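PDB 2NWH: carbohydrate kinase from Agrobacterium tumefaciens, which probably phosphorylates a sugar or a related small molecule at the expense of ATP, as members of the pfkB (ribokinase-like) family do. Local coordinates for residues G10-D15 with G41-A46; L88-P93 with Y115-P120; R121-R126 with E146-A151; I185-E190 with A256-Y261. All coordinates share one frame; numbering follows the deposited sequence. Where two conformers were deposited one is given.

Contact 1. Residues G10-D15 with G41-A46; sequences GGAHID and GGFNAA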
# COMPACT_ATOMS: atom_id res chain seq x y z
N GLY A 10 1.16 -7.84 -5.68
CA GLY A 10 1.30 -6.44 -6.01
C GLY A 10 2.69 -6.10 -6.46
O GLY A 10 3.43 -6.97 -6.90
N GLY A 11 3.02 -4.83 -6.35
CA GLY A 11 4.26 -4.32 -6.85
C GLY A 11 5.33 -4.35 -5.81
O GLY A 11 5.09 -4.24 -4.59
N ALA A 12 6.55 -4.50 -6.32
CA ALA A 12 7.72 -4.47 -5.51
C ALA A 12 8.78 -4.03 -6.50
O ALA A 12 9.09 -4.74 -7.44
CB ALA A 12 8.01 -5.88 -4.91
N HIS A 13 9.30 -2.81 -6.35
CA HIS A 13 10.22 -2.25 -7.36
C HIS A 13 11.48 -1.74 -6.64
O HIS A 13 11.49 -1.60 -5.42
CB HIS A 13 9.56 -1.11 -8.21
CG HIS A 13 9.01 0.07 -7.43
ND1 HIS A 13 9.81 1.03 -6.83
CD2 HIS A 13 7.74 0.49 -7.25
CE1 HIS A 13 9.05 1.97 -6.28
NE2 HIS A 13 7.79 1.66 -6.52
N ILE A 14 12.51 -1.45 -7.43
CA ILE A 14 13.68 -0.75 -6.92
C ILE A 14 13.44 0.77 -7.06
O ILE A 14 12.97 1.27 -8.09
CB ILE A 14 14.99 -1.25 -7.62
CG1 ILE A 14 16.26 -0.82 -6.88
CG2 ILE A 14 15.06 -0.80 -9.11
CD1 ILE A 14 16.45 -1.54 -5.52
N ASP A 15 13.78 1.49 -5.99
CA ASP A 15 13.68 2.92 -5.98
C ASP A 15 15.11 3.46 -5.92
O ASP A 15 15.80 3.25 -4.93
CB ASP A 15 12.87 3.38 -4.77
CG ASP A 15 12.73 4.88 -4.68
OD1 ASP A 15 13.74 5.62 -4.79
OD2 ASP A 15 11.59 5.32 -4.45
N GLY A 41 3.76 -0.05 -3.58
CA GLY A 41 2.66 0.02 -2.60
C GLY A 41 2.46 -1.30 -1.86
O GLY A 41 2.49 -1.37 -0.61
N GLY A 42 2.25 -2.37 -2.63
CA GLY A 42 2.06 -3.69 -2.02
C GLY A 42 3.24 -4.12 -1.18
O GLY A 42 3.07 -4.62 -0.05
N PHE A 43 4.46 -3.96 -1.71
CA PHE A 43 5.64 -4.36 -0.96
C PHE A 43 5.79 -3.58 0.37
O PHE A 43 6.11 -4.17 1.43
CB PHE A 43 6.89 -4.07 -1.80
CG PHE A 43 8.16 -4.56 -1.19
CD1 PHE A 43 8.51 -5.91 -1.27
CD2 PHE A 43 9.06 -3.68 -0.59
CE1 PHE A 43 9.71 -6.37 -0.72
CE2 PHE A 43 10.26 -4.15 -0.06
CZ PHE A 43 10.57 -5.47 -0.13
N ASN A 44 5.54 -2.29 0.31
CA ASN A 44 5.68 -1.43 1.51
C ASN A 44 4.62 -1.86 2.55
O ASN A 44 4.91 -1.98 3.76
CB ASN A 44 5.56 0.04 1.12
CG ASN A 44 6.82 0.57 0.42
OD1 ASN A 44 7.85 -0.06 0.45
ND2 ASN A 44 6.70 1.69 -0.26
N ALA A 45 3.39 -2.13 2.08
CA ALA A 45 2.35 -2.58 3.01
C ALA A 45 2.73 -3.95 3.60
O ALA A 45 2.48 -4.22 4.78
CB ALA A 45 0.98 -2.61 2.30
N ALA A 46 3.35 -4.83 2.79
CA ALA A 46 3.74 -6.17 3.26
C ALA A 46 4.73 -6.03 4.39
O ALA A 46 4.57 -6.70 5.41
CB ALA A 46 4.38 -7.01 2.13
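Gly11 and Phe43 are joined by the one hydrogen bond of this contact, from Phe43 N to Gly11 O at 3.0 Å. The donor lies almost straight out from the carbonyl, with a C=O...N angle of 179°, whereas the N-H itself is bent away from the line, at 137° at the hydrogen. The amide belongs to the first turn of helix 41-51, where no earlier helical carbonyl is available, so a loop carbonyl takes that place. Close by, Gly42 N and Gly11 N both donate to Asp141 OD2, an arrangement in which the helix start and the carboxylate would probably stabilise each other.

The van der Waals part has two elements. The same carbonyl packs on the helix start, Gly11 O lying 3.9 Å from Gly42 C and 3.3 Å from Phe43 CB. Beside this, Ala12 CB meets the root of the phenylalanine, 3.7 Å from Phe43 CD1 and 3.8 Å from Phe43 CB, approaching the ring obliquely. With CG of Phe43 anti to its own nitrogen (chi1 -174°), the ring runs on past the alanine methyl and away from the loop.

The glycine-rich helix start with Asn44 behind it resembles the first pfkB signature, which in relatives lies at the sugar site. Around the contact, strand 55-63 and helix 66-77 enclose Ala12 and Phe43, Ala45 faces Ser259 of helix 255-266, and the loop runs on into strand 13-20 of the smaller, four-stranded sheet.

Contact 2. Residues L88-P93 with Y115-P120; sequences LDRRTP and YKLFTP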
# COMPACT_ATOMS: atom_id res chain seq x y z
N LEU A 88 13.46 -14.56 -15.63
CA LEU A 88 14.91 -14.47 -15.54
C LEU A 88 15.54 -13.61 -16.62
O LEU A 88 16.55 -12.90 -16.37
CB LEU A 88 15.53 -15.88 -15.54
CG LEU A 88 15.37 -16.62 -14.21
CD1 LEU A 88 15.99 -18.05 -14.39
CD2 LEU A 88 16.10 -15.86 -13.06
N ASP A 89 14.89 -13.58 -17.79
CA ASP A 89 15.31 -12.72 -18.93
C ASP A 89 14.99 -11.22 -18.77
O ASP A 89 15.42 -10.40 -19.59
CB ASP A 89 14.65 -13.21 -20.23
CG ASP A 89 13.13 -13.26 -20.15
OD1 ASP A 89 12.59 -13.88 -19.20
OD2 ASP A 89 12.45 -12.69 -21.06
N ARG A 90 14.24 -10.84 -17.75
CA ARG A 90 13.74 -9.46 -17.67
C ARG A 90 14.32 -8.68 -16.51
O ARG A 90 15.00 -9.25 -15.62
CB ARG A 90 12.21 -9.42 -17.56
CG ARG A 90 11.42 -10.09 -18.75
CD ARG A 90 11.33 -9.18 -19.99
NE ARG A 90 10.88 -7.82 -19.59
CZ ARG A 90 9.63 -7.37 -19.77
NH1 ARG A 90 8.74 -8.14 -20.39
NH2 ARG A 90 9.28 -6.15 -19.36
N ARG A 91 14.08 -7.37 -16.53
CA ARG A 91 14.55 -6.48 -15.45
C ARG A 91 13.42 -6.21 -14.45
O ARG A 91 12.28 -6.06 -14.84
CB ARG A 91 15.00 -5.14 -16.03
CG ARG A 91 16.29 -5.21 -16.83
CD ARG A 91 17.50 -5.55 -15.95
NE ARG A 91 17.70 -4.54 -14.90
CZ ARG A 91 18.72 -4.50 -14.05
NH1 ARG A 91 19.68 -5.41 -14.11
NH2 ARG A 91 18.79 -3.53 -13.15
N THR A 92 13.79 -6.10 -13.17
CA THR A 92 12.86 -5.78 -12.10
C THR A 92 12.35 -4.33 -12.30
O THR A 92 13.12 -3.42 -12.71
CB THR A 92 13.58 -6.01 -10.72
OG1 THR A 92 13.92 -7.40 -10.58
CG2 THR A 92 12.76 -5.52 -9.53
N PRO A 93 11.05 -4.08 -12.11
CA PRO A 93 10.56 -2.70 -12.27
C PRO A 93 11.38 -1.70 -11.43
O PRO A 93 11.89 -2.05 -10.36
CB PRO A 93 9.14 -2.75 -11.69
CG PRO A 93 8.70 -4.22 -11.89
CD PRO A 93 9.96 -5.05 -11.77
N TYR A 115 5.02 -5.66 -14.68
CA TYR A 115 3.71 -6.03 -14.06
C TYR A 115 2.69 -6.53 -15.08
O TYR A 115 1.78 -7.30 -14.74
CB TYR A 115 3.11 -4.86 -13.24
CG TYR A 115 4.02 -4.40 -12.10
CD1 TYR A 115 4.73 -5.34 -11.36
CD2 TYR A 115 4.13 -3.06 -11.76
CE1 TYR A 115 5.57 -4.97 -10.31
CE2 TYR A 115 4.99 -2.66 -10.70
CZ TYR A 115 5.71 -3.65 -10.00
OH TYR A 115 6.52 -3.35 -8.94
N LYS A 116 2.83 -6.09 -16.32
CA LYS A 116 1.93 -6.55 -17.41
C LYS A 116 2.04 -8.04 -17.66
O LYS A 116 1.12 -8.61 -18.25
CB LYS A 116 2.23 -5.82 -18.74
CG LYS A 116 2.21 -4.30 -18.57
CD LYS A 116 2.36 -3.59 -19.90
CE LYS A 116 1.92 -2.16 -19.73
NZ LYS A 116 3.06 -1.38 -19.21
N LEU A 117 3.12 -8.67 -17.20
CA LEU A 117 3.28 -10.13 -17.34
C LEU A 117 2.46 -10.92 -16.34
O LEU A 117 2.26 -12.13 -16.50
CB LEU A 117 4.75 -10.55 -17.21
CG LEU A 117 5.71 -10.03 -18.29
CD1 LEU A 117 7.09 -10.66 -18.10
CD2 LEU A 117 5.23 -10.22 -19.71
N PHE A 118 1.96 -10.24 -15.31
CA PHE A 118 1.15 -10.93 -14.32
C PHE A 118 -0.30 -10.97 -14.84
O PHE A 118 -1.15 -10.19 -14.44
CB PHE A 118 1.26 -10.25 -12.94
CG PHE A 118 0.96 -11.19 -11.77
CD1 PHE A 118 1.39 -10.85 -10.48
CD2 PHE A 118 0.34 -12.44 -11.99
CE1 PHE A 118 1.11 -11.70 -9.39
CE2 PHE A 118 0.06 -13.30 -10.92
CZ PHE A 118 0.45 -12.93 -9.63
N THR A 119 -0.55 -11.89 -15.76
CA THR A 119 -1.82 -11.94 -16.48
C THR A 119 -2.81 -12.87 -15.74
O THR A 119 -2.42 -13.58 -14.80
CB THR A 119 -1.62 -12.55 -17.85
OG1 THR A 119 -1.09 -13.85 -17.64
CG2 THR A 119 -0.64 -11.66 -18.70
N PRO A 120 -4.12 -12.81 -16.11
CA PRO A 120 -5.05 -13.75 -15.43
C PRO A 120 -4.64 -15.20 -15.57
O PRO A 120 -4.76 -15.97 -14.63
CB PRO A 120 -6.38 -13.47 -16.12
CG PRO A 120 -6.29 -12.03 -16.49
CD PRO A 120 -4.84 -11.92 -17.03
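Pro93 lies over one face of the Tyr115 ring, its CG 3.9 Å from the ring centroid and 29° off the normal, a CH-pi contact in which the pyrrolidine edge leans on the aromatic surface. The overlap is displaced to the hydroxyl half of the ring: Pro93 CG is 3.6 Å from Tyr115 CE1 and equally near CZ, while Pro93 CB reaches 3.8 Å from Tyr115 OH. The tyrosine holds its CG anti to the carbonyl carbon (chi1 -60°), which carries the ring back from its own short turn towards the proline.

Arg90 and Leu117 come from opposite directions, and the guanidinium meets the leucine obliquely. The arginine chain folds at its second and third torsions (chi2 -80°), and its NH1 stops 3.8 Å from Leu117 CD1 and 4.1 Å from CD2, close to the fork of the leucine. This is contact between an apolar branch and a charged group.

The turn that presents Tyr115 and Leu117 is held by its own backbone: Phe118 N donates to Tyr115 O at 3.0 Å, and Phe118 is the centre of an inverse gamma turn.

The chemistry therefore divides along the contact. At the buried end, the tyrosine offers its face to proline while its OH hydrogen-bonds to Ala12 N, which fixes the ring from its far end. At the more exposed end, Arg90 NH1 makes van der Waals contact with the leucine methyls, without a hydrogen bond across the segments, and Leu114 also touches the arginine.

Contact 3. Residues R121-R126 with E146-A151; sequences RRLKVR and EDTLTA
The flat groups that Leu123 meets are main-chain units of helix 146-158, since no aromatic ring or planar side chain takes part: its CD2 lies 3.6 Å from Thr148 O and 3.8 Å from Ala151 C. One methyl thus rests against the backbone of the first turns of the helix. The motif behind it is a beta-alpha-beta crossover of the ribokinase-like alpha/beta fold, in which helix 146-158 links the neighbouring parallel strands 137-141 and 163-166; the short helix 120-123 packs against the first turns of helix 146-158.

Leucine reaches the helix because its CG stands anti to the backbone nitrogen (chi1 -176°), which extends the isobutyl group across the gap. Thr148 and Ala151, three residues apart and so nearly one turn, both border the CD2 methyl: Thr148 CG2 lies 4.1 Å from it and Ala151 CB 3.9 Å. The helix continues the same apolar surface with Leu152 and Ile155, both of which also touch Leu123.

Thr148 divides its two branches between different tasks. The methyl serves the packing, while OG1 hydrogen-bonds to Phe118 O, so the buried hydroxyl has a partner and ties helix 146-158 to the loop that leads into the short helix.

Nearer solvent, Lys124, extended beyond CG, brings its CE to 3.9 Å from Ala151 CB.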
# COMPACT_ATOMS: atom_id res chain seq x y z
N ARG A 121 -4.13 -15.56 -16.75
CA ARG A 121 -3.64 -16.91 -17.00
C ARG A 121 -2.60 -17.31 -15.97
O ARG A 121 -2.66 -18.40 -15.40
CB ARG A 121 -3.07 -16.94 -18.41
CG ARG A 121 -2.40 -18.19 -18.84
CD ARG A 121 -2.34 -18.19 -20.37
NE ARG A 121 -2.13 -19.55 -20.82
CZ ARG A 121 -2.31 -19.99 -22.06
NH1 ARG A 121 -2.08 -21.26 -22.32
NH2 ARG A 121 -2.72 -19.17 -23.01
N ARG A 122 -1.65 -16.42 -15.70
CA ARG A 122 -0.61 -16.72 -14.73
C ARG A 122 -1.13 -16.74 -13.30
O ARG A 122 -0.64 -17.50 -12.48
CB ARG A 122 0.58 -15.76 -14.91
CG ARG A 122 1.38 -16.01 -16.22
CD ARG A 122 2.70 -15.29 -16.27
NE ARG A 122 3.40 -15.68 -17.49
CZ ARG A 122 3.62 -14.91 -18.57
NH1 ARG A 122 3.25 -13.63 -18.64
NH2 ARG A 122 4.26 -15.45 -19.60
N LEU A 123 -2.11 -15.87 -12.99
CA LEU A 123 -2.66 -15.81 -11.65
C LEU A 123 -3.36 -17.15 -11.35
O LEU A 123 -3.39 -17.59 -10.20
CB LEU A 123 -3.71 -14.70 -11.55
CG LEU A 123 -4.29 -14.49 -10.13
CD1 LEU A 123 -3.31 -13.73 -9.16
CD2 LEU A 123 -5.58 -13.72 -10.24
N LYS A 124 -3.89 -17.77 -12.39
CA LYS A 124 -4.75 -18.97 -12.25
C LYS A 124 -3.97 -20.27 -12.10
O LYS A 124 -4.58 -21.35 -12.03
CB LYS A 124 -5.74 -19.03 -13.42
CG LYS A 124 -6.87 -17.98 -13.32
CD LYS A 124 -7.73 -17.91 -14.60
CE LYS A 124 -8.52 -16.58 -14.63
NZ LYS A 124 -9.36 -16.32 -15.87
N VAL A 125 -2.64 -20.22 -12.07
CA VAL A 125 -1.84 -21.44 -11.93
C VAL A 125 -2.03 -22.06 -10.54
O VAL A 125 -2.20 -21.33 -9.58
CB VAL A 125 -0.33 -21.23 -12.26
CG1 VAL A 125 -0.15 -20.67 -13.70
CG2 VAL A 125 0.37 -20.40 -11.21
N ARG A 126 -1.98 -23.39 -10.42
CA ARG A 126 -2.13 -24.02 -9.11
C ARG A 126 -1.28 -23.38 -8.01
O ARG A 126 -1.76 -23.25 -6.88
CB ARG A 126 -1.77 -25.49 -9.15
CG ARG A 126 -2.88 -26.31 -9.59
CD ARG A 126 -2.45 -27.75 -9.66
NE ARG A 126 -3.64 -28.52 -9.90
CZ ARG A 126 -3.70 -29.83 -10.14
NH1 ARG A 126 -2.58 -30.57 -10.19
NH2 ARG A 126 -4.88 -30.37 -10.34
N GLU A 146 -5.73 -4.81 -14.89
CA GLU A 146 -7.16 -4.81 -14.60
C GLU A 146 -7.77 -6.21 -14.60
O GLU A 146 -8.41 -6.61 -13.60
CB GLU A 146 -7.92 -3.84 -15.54
CG GLU A 146 -9.46 -3.92 -15.46
CD GLU A 146 -10.16 -2.66 -16.02
OE1 GLU A 146 -9.47 -1.67 -16.35
OE2 GLU A 146 -11.42 -2.66 -16.09
N ASP A 147 -7.60 -6.98 -15.68
CA ASP A 147 -8.23 -8.30 -15.71
C ASP A 147 -7.69 -9.26 -14.65
O ASP A 147 -8.39 -10.17 -14.20
CB ASP A 147 -8.23 -8.95 -17.12
CG ASP A 147 -6.85 -8.93 -17.81
OD1 ASP A 147 -6.72 -9.57 -18.88
OD2 ASP A 147 -5.91 -8.28 -17.31
N THR A 148 -6.44 -9.05 -14.24
CA THR A 148 -5.85 -9.84 -13.18
C THR A 148 -6.50 -9.52 -11.86
O THR A 148 -6.78 -10.42 -11.07
CB THR A 148 -4.31 -9.64 -13.15
OG1 THR A 148 -3.82 -10.00 -14.45
CG2 THR A 148 -3.67 -10.59 -12.11
N LEU A 149 -6.80 -8.23 -11.65
CA LEU A 149 -7.46 -7.81 -10.45
C LEU A 149 -8.86 -8.40 -10.38
O LEU A 149 -9.25 -8.96 -9.36
CB LEU A 149 -7.47 -6.29 -10.36
CG LEU A 149 -6.13 -5.61 -10.11
CD1 LEU A 149 -6.23 -4.14 -10.44
CD2 LEU A 149 -5.72 -5.84 -8.65
N THR A 150 -9.59 -8.39 -11.48
CA THR A 150 -10.91 -9.05 -11.49
C THR A 150 -10.83 -10.56 -11.20
O THR A 150 -11.63 -11.10 -10.39
CB THR A 150 -11.61 -8.79 -12.81
OG1 THR A 150 -11.52 -7.39 -13.11
CG2 THR A 150 -13.10 -9.23 -12.77
N ALA A 151 -9.88 -11.25 -11.85
CA ALA A 151 -9.71 -12.69 -11.66
C ALA A 151 -9.35 -13.01 -10.21
O ALA A 151 -9.87 -14.00 -9.66
CB ALA A 151 -8.65 -13.26 -12.60

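Contact 4. Residues I185-E190 with A256-Y261; sequences ILFMNE and AMASGY
Strand 185-189 and the helical segment 256-261 run nearly antiparallel, at 152°, with their axes 9.0 Å apart and Phe187 nearest Ala258. This is helix-on-sheet packing in the alpha/beta core of the ribokinase-like fold, where helix 255-266 covers the large sheet.

The Phe187 ring is the centrepiece. Ala258 CA sits over the middle of one face, 3.7 Å from the ring centroid in a CH-pi contact. The opposite face takes Ile185 CG2, two residues back on the same strand and offset towards the rim. The torsion of the phenylalanine, CG anti to the carbonyl carbon (chi1 -61°), places the ring between them. At its edge, in plane, comes Tyr261: the two rings lie obliquely, their planes at 77° and their centroids 5.6 Å apart. Ile185 also touches the tyrosine, its CG2 4.0 Å from Tyr261 CE2.

Val220 of the adjoining strand 219-223 touches both aromatics. The start of the helix, at Asp255, resembles the second pfkB signature, whose aspartate is the catalytic base in relatives; the same role here is only probable. The rings meet most closely where Phe187 CE1 lies 3.5 Å from Tyr261 CD2.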
# COMPACT_ATOMS: atom_id res chain seq x y z
N ILE A 185 -11.95 -4.31 1.65
CA ILE A 185 -11.44 -2.98 2.05
C ILE A 185 -10.52 -2.39 0.97
O ILE A 185 -9.49 -2.99 0.63
CB ILE A 185 -10.61 -3.01 3.36
CG1 ILE A 185 -11.37 -3.75 4.48
CG2 ILE A 185 -10.25 -1.55 3.79
CD1 ILE A 185 -10.53 -4.25 5.64
N LEU A 186 -10.89 -1.24 0.44
CA LEU A 186 -10.05 -0.53 -0.53
C LEU A 186 -9.48 0.74 0.10
O LEU A 186 -10.23 1.59 0.63
CB LEU A 186 -10.85 -0.15 -1.77
CG LEU A 186 -10.10 -0.04 -3.12
CD1 LEU A 186 -11.08 0.48 -4.13
CD2 LEU A 186 -8.87 0.85 -3.14
N PHE A 187 -8.16 0.86 0.03
CA PHE A 187 -7.48 2.03 0.62
C PHE A 187 -7.15 3.07 -0.43
O PHE A 187 -6.49 2.78 -1.42
CB PHE A 187 -6.22 1.63 1.38
CG PHE A 187 -6.48 0.71 2.54
CD1 PHE A 187 -6.98 1.21 3.74
CD2 PHE A 187 -6.28 -0.65 2.42
CE1 PHE A 187 -7.23 0.37 4.81
CE2 PHE A 187 -6.51 -1.50 3.49
CZ PHE A 187 -7.02 -0.99 4.68
N MET A 188 -7.60 4.30 -0.18
CA MET A 188 -7.38 5.35 -1.15
C MET A 188 -7.38 6.74 -0.52
O MET A 188 -7.82 6.93 0.63
CB MET A 188 -8.43 5.27 -2.26
CG MET A 188 -9.86 5.43 -1.76
SD MET A 188 -11.02 4.99 -3.05
CE MET A 188 -12.13 3.92 -2.20
N ASN A 189 -6.89 7.70 -1.29
CA ASN A 189 -6.98 9.12 -0.93
C ASN A 189 -8.13 9.77 -1.72
O ASN A 189 -8.80 9.09 -2.50
CB ASN A 189 -5.63 9.77 -1.23
CG ASN A 189 -5.33 9.83 -2.75
OD1 ASN A 189 -4.23 10.15 -3.15
ND2 ASN A 189 -6.33 9.54 -3.58
N GLU A 190 -8.37 11.07 -1.55
CA GLU A 190 -9.46 11.77 -2.27
C GLU A 190 -9.52 11.60 -3.80
O GLU A 190 -10.59 11.34 -4.35
CB GLU A 190 -9.48 13.27 -1.92
CG GLU A 190 -10.40 13.66 -0.79
CD GLU A 190 -11.83 13.96 -1.23
OE1 GLU A 190 -12.02 14.79 -2.15
OE2 GLU A 190 -12.75 13.37 -0.63
N ALA A 256 1.14 3.01 5.30
CA ALA A 256 1.14 2.92 6.72
C ALA A 256 -0.31 2.92 7.23
O ALA A 256 -0.66 2.12 8.06
CB ALA A 256 2.00 4.07 7.34
N MET A 257 -1.13 3.83 6.75
CA MET A 257 -2.55 3.86 7.10
C MET A 257 -3.18 2.48 6.81
O MET A 257 -3.83 1.84 7.68
CB MET A 257 -3.20 4.97 6.25
CG MET A 257 -4.73 4.95 6.13
SD MET A 257 -5.54 5.51 7.64
CE MET A 257 -6.30 4.00 8.15
N ALA A 258 -2.97 2.00 5.59
CA ALA A 258 -3.53 0.71 5.14
C ALA A 258 -3.10 -0.38 6.10
O ALA A 258 -3.93 -1.14 6.62
CB ALA A 258 -3.09 0.38 3.68
N SER A 259 -1.78 -0.44 6.36
CA SER A 259 -1.26 -1.49 7.19
C SER A 259 -1.84 -1.45 8.58
O SER A 259 -2.15 -2.50 9.11
CB SER A 259 0.25 -1.37 7.26
OG SER A 259 0.70 -1.35 5.90
N GLY A 260 -1.95 -0.25 9.17
CA GLY A 260 -2.44 -0.13 10.54
C GLY A 260 -3.92 -0.46 10.61
O GLY A 260 -4.38 -1.15 11.53
N TYR A 261 -4.66 0.01 9.61
CA TYR A 261 -6.10 -0.28 9.55
C TYR A 261 -6.37 -1.76 9.32
O TYR A 261 -7.15 -2.38 10.05
CB TYR A 261 -6.75 0.56 8.44
CG TYR A 261 -8.24 0.47 8.42
CD1 TYR A 261 -9.02 1.40 9.12
CD2 TYR A 261 -8.90 -0.56 7.71
CE1 TYR A 261 -10.41 1.33 9.10
CE2 TYR A 261 -10.31 -0.64 7.69
CZ TYR A 261 -11.05 0.31 8.40
OH TYR A 261 -12.43 0.28 8.40

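Overall arrangement
The four contacts follow one another along the chain, each closing before the next opens, so none nests or crosses. Contact 1 closes the excursion through two strands of the small sheet and returns it to the head of helix 41-51. Contact 2 shuts the loop over that sheet's other two strands, 94-99 and 105-111. It meets contact 1 through the Tyr115 hydroxyl and through Ile14 N, near Pro93 O. Contact 3 begins where contact 2 ends and joins the short helix 120-123 to helix 146-158. Contact 4 spans the longest interval, binding strand 185-189 to helix 255-266, which in turn meets helix 41-51. Contact 1 thus links small sheet and large core.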